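Side-chain contacts in amidohydrolase (Brucella melitensis biovar Abortus, PDB 4F0L), which is a metal-dependent hydrolase of the amidohydrolase family that binds an iron(III) ion and may act as a deaminase: residues B[115-119]-B[120-124]; B[432-436]-B[437-441]; B[442-445]-B[446-449]. All coordinates share one frame; numbering follows the deposited sequence.

Contact 1 of 3, residues B[115-119]-B[120-124]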
loop_
_atom_site.group_PDB
_atom_site.type_symbol
_atom_site.label_atom_id
_atom_site.label_comp_id
_atom_site.label_asym_id
_atom_site.label_seq_id
_atom_site.Cartn_x
_atom_site.Cartn_y
_atom_site.Cartn_z
ATOM N N VAL B 115 4.611 -10.724 -16.482
ATOM C CA VAL B 115 3.745 -11.688 -15.819
ATOM C C VAL B 115 3.132 -11.097 -14.529
ATOM O O VAL B 115 1.925 -11.215 -14.265
ATOM C CB VAL B 115 4.484 -13.000 -15.533
ATOM C CG1 VAL B 115 3.777 -13.799 -14.422
ATOM C CG2 VAL B 115 4.658 -13.816 -16.822
ATOM N N ASP B 116 3.975 -10.485 -13.712
ATOM C CA ASP B 116 3.518 -9.822 -12.489
ATOM C C ASP B 116 2.446 -8.727 -12.824
ATOM O O ASP B 116 1.381 -8.642 -12.196
ATOM C CB ASP B 116 4.758 -9.211 -11.818
ATOM C CG ASP B 116 4.727 -9.291 -10.328
ATOM O OD1 ASP B 116 3.618 -9.046 -9.797
ATOM O OD2 ASP B 116 5.819 -9.524 -9.690
ATOM N N MET B 117 2.724 -7.899 -13.830
ATOM C CA MET B 117 1.746 -6.870 -14.261
ATOM C C MET B 117 0.435 -7.511 -14.704
ATOM O O MET B 117 -0.617 -7.080 -14.299
ATOM C CB MET B 117 2.299 -6.041 -15.418
ATOM C CG MET B 117 3.410 -5.061 -15.003
ATOM S SD MET B 117 3.961 -4.102 -16.422
ATOM C CE MET B 117 5.022 -2.866 -15.658
ATOM N N LEU B 118 0.509 -8.551 -15.535
ATOM C CA LEU B 118 -0.705 -9.245 -15.999
ATOM C C LEU B 118 -1.497 -9.798 -14.816
ATOM O O LEU B 118 -2.710 -9.618 -14.753
ATOM C CB LEU B 118 -0.378 -10.355 -17.008
ATOM C CG LEU B 118 -0.121 -9.888 -18.446
ATOM C CD1 LEU B 118 0.570 -10.934 -19.303
ATOM C CD2 LEU B 118 -1.473 -9.500 -19.109
ATOM N N GLU B 119 -0.814 -10.418 -13.864
ATOM C CA GLU B 119 -1.466 -10.943 -12.667
ATOM C C GLU B 119 -2.122 -9.843 -11.779
ATOM O O GLU B 119 -3.093 -10.086 -11.085
ATOM C CB GLU B 119 -0.506 -11.804 -11.859
ATOM C CG GLU B 119 -0.123 -13.127 -12.521
ATOM C CD GLU B 119 0.740 -14.019 -11.609
ATOM O OE1 GLU B 119 1.089 -13.548 -10.489
ATOM O OE2 GLU B 119 1.041 -15.196 -11.993
ATOM N N ALA B 120 -1.642 -8.621 -11.912
ATOM C CA ALA B 120 -2.205 -7.497 -11.221
ATOM C C ALA B 120 -3.340 -6.813 -12.036
ATOM O O ALA B 120 -3.928 -5.850 -11.545
ATOM C CB ALA B 120 -1.097 -6.485 -10.910
ATOM N N GLY B 121 -3.598 -7.259 -13.268
ATOM C CA GLY B 121 -4.713 -6.726 -14.047
ATOM C C GLY B 121 -4.308 -5.644 -15.045
ATOM O O GLY B 121 -5.173 -4.917 -15.562
ATOM N N PHE B 122 -3.003 -5.462 -15.275
ATOM C CA PHE B 122 -2.554 -4.555 -16.321
ATOM C C PHE B 122 -2.453 -5.350 -17.613
ATOM O O PHE B 122 -1.792 -6.391 -17.638
ATOM C CB PHE B 122 -1.162 -3.991 -16.021
ATOM C CG PHE B 122 -1.097 -3.112 -14.819
ATOM C CD1 PHE B 122 -1.472 -1.787 -14.894
ATOM C CD2 PHE B 122 -0.587 -3.600 -13.605
ATOM C CE1 PHE B 122 -1.336 -0.953 -13.797
ATOM C CE2 PHE B 122 -0.472 -2.792 -12.511
ATOM C CZ PHE B 122 -0.849 -1.460 -12.601
ATOM N N THR B 123 -3.059 -4.848 -18.695
ATOM C CA THR B 123 -3.144 -5.562 -19.977
ATOM C C THR B 123 -2.250 -5.008 -21.093
ATOM O O THR B 123 -2.140 -5.607 -22.179
ATOM C CB THR B 123 -4.586 -5.585 -20.474
ATOM O OG1 THR B 123 -5.152 -4.256 -20.449
ATOM C CG2 THR B 123 -5.429 -6.517 -19.570
ATOM N N ARG B 124 -1.600 -3.876 -20.828
ATOM C CA ARG B 124 -0.667 -3.247 -21.781
ATOM C C ARG B 124 0.395 -2.557 -20.990
ATOM O O ARG B 124 0.114 -2.056 -19.900
ATOM C CB ARG B 124 -1.353 -2.226 -22.721
ATOM C CG ARG B 124 -0.417 -1.511 -23.679
ATOM C CD ARG B 124 -1.171 -0.639 -24.676
ATOM N NE ARG B 124 -1.940 -1.453 -25.612
ATOM C CZ ARG B 124 -1.541 -1.815 -26.829
ATOM N NH1 ARG B 124 -0.347 -1.456 -27.302
ATOM N NH2 ARG B 124 -2.350 -2.549 -27.589
#

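Contact 2 of 3, residues B[432-436]-B[437-441]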
loop_
_atom_site.group_PDB
_atom_site.type_symbol
_atom_site.label_atom_id
_atom_site.label_comp_id
_atom_site.label_asym_id
_atom_site.label_seq_id
_atom_site.Cartn_x
_atom_site.Cartn_y
_atom_site.Cartn_z
ATOM N N LYS B 432 -6.856 -15.755 -22.581
ATOM C CA LYS B 432 -6.819 -15.737 -21.108
ATOM C C LYS B 432 -5.416 -15.995 -20.621
ATOM O O LYS B 432 -4.960 -17.120 -20.663
ATOM C CB LYS B 432 -7.779 -16.774 -20.492
ATOM C CG LYS B 432 -7.920 -16.571 -18.986
ATOM C CD LYS B 432 -8.736 -17.652 -18.310
ATOM C CE LYS B 432 -10.208 -17.477 -18.537
ATOM N NZ LYS B 432 -11.007 -18.489 -17.789
ATOM N N GLN B 433 -4.717 -14.942 -20.188
ATOM C CA GLN B 433 -3.345 -15.098 -19.772
ATOM C C GLN B 433 -3.246 -15.462 -18.280
ATOM O O GLN B 433 -2.318 -16.156 -17.906
ATOM C CB GLN B 433 -2.501 -13.860 -20.074
ATOM C CG GLN B 433 -2.344 -13.550 -21.557
ATOM C CD GLN B 433 -1.477 -14.581 -22.278
ATOM O OE1 GLN B 433 -0.883 -15.438 -21.633
ATOM N NE2 GLN B 433 -1.444 -14.533 -23.608
ATOM N N VAL B 434 -4.218 -15.028 -17.477
ATOM C CA VAL B 434 -4.209 -15.222 -16.039
ATOM C C VAL B 434 -5.495 -15.922 -15.653
ATOM O O VAL B 434 -6.581 -15.526 -16.099
ATOM C CB VAL B 434 -4.078 -13.868 -15.299
ATOM C CG1 VAL B 434 -4.156 -14.082 -13.769
ATOM C CG2 VAL B 434 -2.783 -13.161 -15.733
ATOM N N GLU B 435 -5.376 -16.975 -14.870
ATOM C CA GLU B 435 -6.524 -17.718 -14.385
ATOM C C GLU B 435 -6.436 -17.850 -12.850
ATOM O O GLU B 435 -5.451 -18.338 -12.340
ATOM C CB GLU B 435 -6.608 -19.094 -15.008
ATOM C CG GLU B 435 -7.886 -19.799 -14.604
ATOM C CD GLU B 435 -7.988 -21.174 -15.168
ATOM O OE1 GLU B 435 -8.348 -21.265 -16.345
ATOM O OE2 GLU B 435 -7.707 -22.147 -14.427
ATOM N N GLY B 436 -7.496 -17.446 -12.140
ATOM C CA GLY B 436 -7.506 -17.473 -10.686
ATOM C C GLY B 436 -6.243 -16.824 -10.120
ATOM O O GLY B 436 -5.628 -17.367 -9.216
ATOM N N GLY B 437 -5.835 -15.697 -10.680
ATOM C CA GLY B 437 -4.686 -14.980 -10.164
ATOM C C GLY B 437 -3.331 -15.445 -10.651
ATOM O O GLY B 437 -2.330 -14.804 -10.376
ATOM N N ARG B 438 -3.287 -16.547 -11.387
ATOM C CA ARG B 438 -2.033 -17.152 -11.839
ATOM C C ARG B 438 -1.865 -17.068 -13.368
ATOM O O ARG B 438 -2.704 -17.540 -14.132
ATOM C CB ARG B 438 -2.014 -18.604 -11.391
ATOM C CG ARG B 438 -0.809 -19.386 -11.875
ATOM C CD ARG B 438 -0.899 -20.877 -11.479
ATOM N NE ARG B 438 -0.439 -21.081 -10.128
ATOM C CZ ARG B 438 0.831 -21.213 -9.764
ATOM N NH1 ARG B 438 1.807 -21.204 -10.644
ATOM N NH2 ARG B 438 1.129 -21.385 -8.481
ATOM N N HIS B 439 -0.761 -16.484 -13.797
ATOM C CA HIS B 439 -0.361 -16.503 -15.195
ATOM C C HIS B 439 0.052 -17.871 -15.589
ATOM O O HIS B 439 0.779 -18.544 -14.865
ATOM C CB HIS B 439 0.801 -15.544 -15.430
ATOM C CG HIS B 439 1.110 -15.259 -16.904
ATOM N ND1 HIS B 439 1.794 -16.133 -17.689
ATOM C CD2 HIS B 439 0.832 -14.159 -17.697
ATOM C CE1 HIS B 439 1.935 -15.620 -18.910
ATOM N NE2 HIS B 439 1.341 -14.403 -18.930
ATOM N N ARG B 440 -0.376 -18.263 -16.783
ATOM C CA ARG B 440 -0.076 -19.575 -17.315
ATOM C C ARG B 440 1.434 -19.930 -17.356
ATOM O O ARG B 440 1.749 -21.080 -17.339
ATOM C CB ARG B 440 -0.718 -19.728 -18.710
ATOM C CG ARG B 440 -0.274 -18.679 -19.707
ATOM C CD ARG B 440 -0.928 -18.860 -21.075
ATOM N NE ARG B 440 0.072 -19.282 -22.069
ATOM C CZ ARG B 440 1.050 -18.499 -22.552
ATOM N NH1 ARG B 440 1.877 -19.014 -23.419
ATOM N NH2 ARG B 440 1.216 -17.192 -22.190
ATOM N N LEU B 441 2.339 -18.957 -17.396
ATOM C CA LEU B 441 3.802 -19.196 -17.391
ATOM C C LEU B 441 4.565 -18.667 -16.133
ATOM O O LEU B 441 5.800 -18.462 -16.156
ATOM C CB LEU B 441 4.391 -18.509 -18.645
ATOM C CG LEU B 441 4.044 -18.986 -20.066
ATOM C CD1 LEU B 441 4.878 -18.254 -21.135
ATOM C CD2 LEU B 441 4.219 -20.489 -20.187
#

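Contact 3 of 3, residues B[442-445]-B[446-449]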
loop_
_atom_site.group_PDB
_atom_site.type_symbol
_atom_site.label_atom_id
_atom_site.label_comp_id
_atom_site.label_asym_id
_atom_site.label_seq_id
_atom_site.Cartn_x
_atom_site.Cartn_y
_atom_site.Cartn_z
ATOM N N ARG B 442 3.853 -18.428 -15.023
ATOM C CA ARG B 442 4.502 -17.815 -13.846
ATOM C C ARG B 442 5.739 -18.578 -13.394
ATOM O O ARG B 442 6.812 -17.995 -13.226
ATOM C CB ARG B 442 3.518 -17.669 -12.664
ATOM C CG ARG B 442 4.121 -17.005 -11.423
ATOM C CD ARG B 442 3.428 -17.404 -10.122
ATOM N NE ARG B 442 2.095 -16.807 -10.020
ATOM C CZ ARG B 442 1.242 -17.002 -9.015
ATOM N NH1 ARG B 442 1.542 -17.814 -8.019
ATOM N NH2 ARG B 442 0.076 -16.368 -9.012
ATOM N N ASP B 443 5.603 -19.889 -13.210
ATOM C CA ASP B 443 6.695 -20.663 -12.611
ATOM C C ASP B 443 7.931 -20.746 -13.522
ATOM O O ASP B 443 9.052 -20.642 -13.067
ATOM C CB ASP B 443 6.206 -22.050 -12.217
ATOM C CG ASP B 443 5.174 -22.001 -11.095
ATOM O OD1 ASP B 443 5.081 -20.970 -10.390
ATOM O OD2 ASP B 443 4.475 -23.005 -10.896
ATOM N N GLU B 444 7.699 -20.919 -14.816
ATOM C CA GLU B 444 8.791 -20.956 -15.782
ATOM C C GLU B 444 9.481 -19.574 -15.838
ATOM O O GLU B 444 10.720 -19.462 -15.783
ATOM C CB GLU B 444 8.255 -21.323 -17.184
ATOM C CG GLU B 444 7.537 -22.673 -17.342
ATOM C CD GLU B 444 6.036 -22.690 -17.003
ATOM O OE1 GLU B 444 5.515 -21.755 -16.365
ATOM O OE2 GLU B 444 5.366 -23.705 -17.346
ATOM N N ALA B 445 8.681 -18.521 -15.908
ATOM C CA ALA B 445 9.238 -17.167 -15.926
ATOM C C ALA B 445 10.046 -16.889 -14.670
ATOM O O ALA B 445 11.129 -16.293 -14.731
ATOM C CB ALA B 445 8.147 -16.129 -16.100
ATOM N N GLU B 446 9.526 -17.331 -13.527
ATOM C CA GLU B 446 10.224 -17.164 -12.245
ATOM C C GLU B 446 11.576 -17.868 -12.180
ATOM O O GLU B 446 12.564 -17.305 -11.663
ATOM C CB GLU B 446 9.330 -17.648 -11.105
ATOM C CG GLU B 446 9.936 -17.514 -9.723
ATOM C CD GLU B 446 10.187 -16.073 -9.305
ATOM O OE1 GLU B 446 9.840 -15.106 -10.027
ATOM O OE2 GLU B 446 10.764 -15.911 -8.221
ATOM N N ARG B 447 11.628 -19.113 -12.646
ATOM C CA ARG B 447 12.919 -19.833 -12.650
ATOM C C ARG B 447 13.957 -19.067 -13.457
ATOM O O ARG B 447 15.094 -18.916 -13.029
ATOM C CB ARG B 447 12.785 -21.257 -13.179
ATOM C CG ARG B 447 12.231 -22.237 -12.176
ATOM C CD ARG B 447 12.269 -23.692 -12.706
ATOM N NE ARG B 447 11.234 -23.937 -13.734
ATOM C CZ ARG B 447 9.963 -24.292 -13.489
ATOM N NH1 ARG B 447 9.107 -24.470 -14.494
ATOM N NH2 ARG B 447 9.537 -24.508 -12.250
ATOM N N ALA B 448 13.572 -18.582 -14.630
ATOM C CA ALA B 448 14.508 -17.833 -15.457
ATOM C C ALA B 448 14.896 -16.492 -14.780
ATOM O O ALA B 448 16.057 -16.077 -14.818
ATOM C CB ALA B 448 13.918 -17.611 -16.846
ATOM N N PHE B 449 13.930 -15.847 -14.133
ATOM C CA PHE B 449 14.193 -14.610 -13.406
ATOM C C PHE B 449 15.192 -14.815 -12.261
ATOM O O PHE B 449 16.118 -14.024 -12.121
ATOM C CB PHE B 449 12.880 -14.033 -12.873
ATOM C CG PHE B 449 13.041 -12.816 -12.014
ATOM C CD1 PHE B 449 13.549 -11.633 -12.528
ATOM C CD2 PHE B 449 12.670 -12.852 -10.674
ATOM C CE1 PHE B 449 13.708 -10.507 -11.732
ATOM C CE2 PHE B 449 12.824 -11.722 -9.879
ATOM C CZ PHE B 449 13.345 -10.548 -10.413
#

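Contact 1 of 3, residues B[115-119]-B[120-124]
The F122 ring meets the carbonyl oxygen of M117 at its edge, in the ring plane, with M117 O 3.5 Å from F122 CD2. The M117 side chain touches F122 near its root, CB to CB at 4.1 Å. F122 CG lies beside its own backbone N (chi1 -65°), which swings the ring back toward the helix end. M117 O is also the acceptor for F122 N at 3.0 Å, with the donor above the carbonyl plane. A weak bond from A120 N reaches the same oxygen. G121 N bonds L118 O at 2.9 Å. G121 has positive phi, and with the bonds from F122 N to M117 O and from G121 N to L118 O the helix ends in a Schellman motif. L118 CD2 lies 3.5 Å from F122 O. E119 OE2 forms a salt bridge with R442 and a hydrogen bond with the backbone N of H439. The turn joins helix 103-119 to strand 122-129, an alpha-to-beta connection of the TIM-barrel-like amidohydrolase fold. F122 and M117 pack on strand 56-66, while L118 rests on strands 422-428 and 438-439.

Contact 2 of 3, residues B[432-436]-B[437-441]
R440 holds CG between its backbone N and carbonyl carbon (chi1 58°), and the Q433 chain bends at chi2 (-69°). The two side chains therefore run side by side in the same direction. R440 NH2 donates to Q433 OE1 at 2.8 Å. NH2 lies in the carbonyl plane of the Q433 amide, on a lone pair of OE1, but OE1 is tilted from the guanidinium plane; the two planes are 70° apart. R440 N adds a 3.1 Å bond to Q433 O, so Q433 grips R440 by backbone and side chain. Q433 O also sits over one face of the H439 imidazole, 3.6 Å above its plane and offset toward the rim. At the edge of that ring, L441 N bonds H439 ND1 at 2.9 Å. H439 NE2 is taken by A157 O. This is a beta hairpin, closed by a type I' turn from E435 to R438 with G436 and G437 at its corners. E435 N bonds R438 O at 2.8 Å, and R438 N returns the bond to E435 O. V434 and H439 form the next, non-hydrogen-bonded pair. V434 CG1 packs against the turn, 3.5 Å from G437 C. Q433 and V434 both face V426 of strand 422-428, which makes a classic beta bulge.

Contact 3 of 3, residues B[442-445]-B[446-449]
E446 N bonds R442 O at 2.8 Å, and F449 N bonds A445 O at 2.9 Å. R447 N to D443 O and A448 N to E444 O complete the i to i+4 set in the first turns of helix 442-457. Among side chains, R447 folds back over the helix. Its chain bends at chi3 (-74°), which brings the guanidinium face over the backbone: D443 O lies 3.8 Å above the guanidinium plane, over the centre of the group. R447 NH1 comes 3.7 Å from E444 CG, so it meets the aliphatic part of that chain. The charged ends stay apart: E444 OE2 is 4.8 Å from R447 NH1, and the carboxylate and guanidinium planes are 64° apart. F449 CB rests on A445 O at 3.4 Å, its ring carried away from residues 442-445. Of the ionic pairs, D443 OD2 has a long, weak one with R438, and E446 OE1 forms salt bridges with R112 and with R402 of the second subunit. A445 packs on L111 and R112 of helix 103-119. F449 meets the Y71 ring and touches R112. The helix thus packs on helix 103-119 and also reaches R402 of the second subunit, through E446 and F449.

Overall arrangement
Following the chain, contact 1 comes first, at the turn that leads from helix 103-119 into strand 122-129. Some 300 residues later, contact 2 closes the tight loop of the hairpin 431-435 and 438-439, at the margin of the same mixed sheet. Contact 3 follows directly, in the first turns of helix 442-457. The three lie in series; none crosses or encloses another. They nevertheless meet in space. E119 of contact 1 links to both of the others. V115 likewise packs on H439, R442 and A445. Contacts 2 and 3 are joined by the long, weak ion pair of R438 with D443. The C-terminal hairpin and helix are thus tied to the end of helix 103-119.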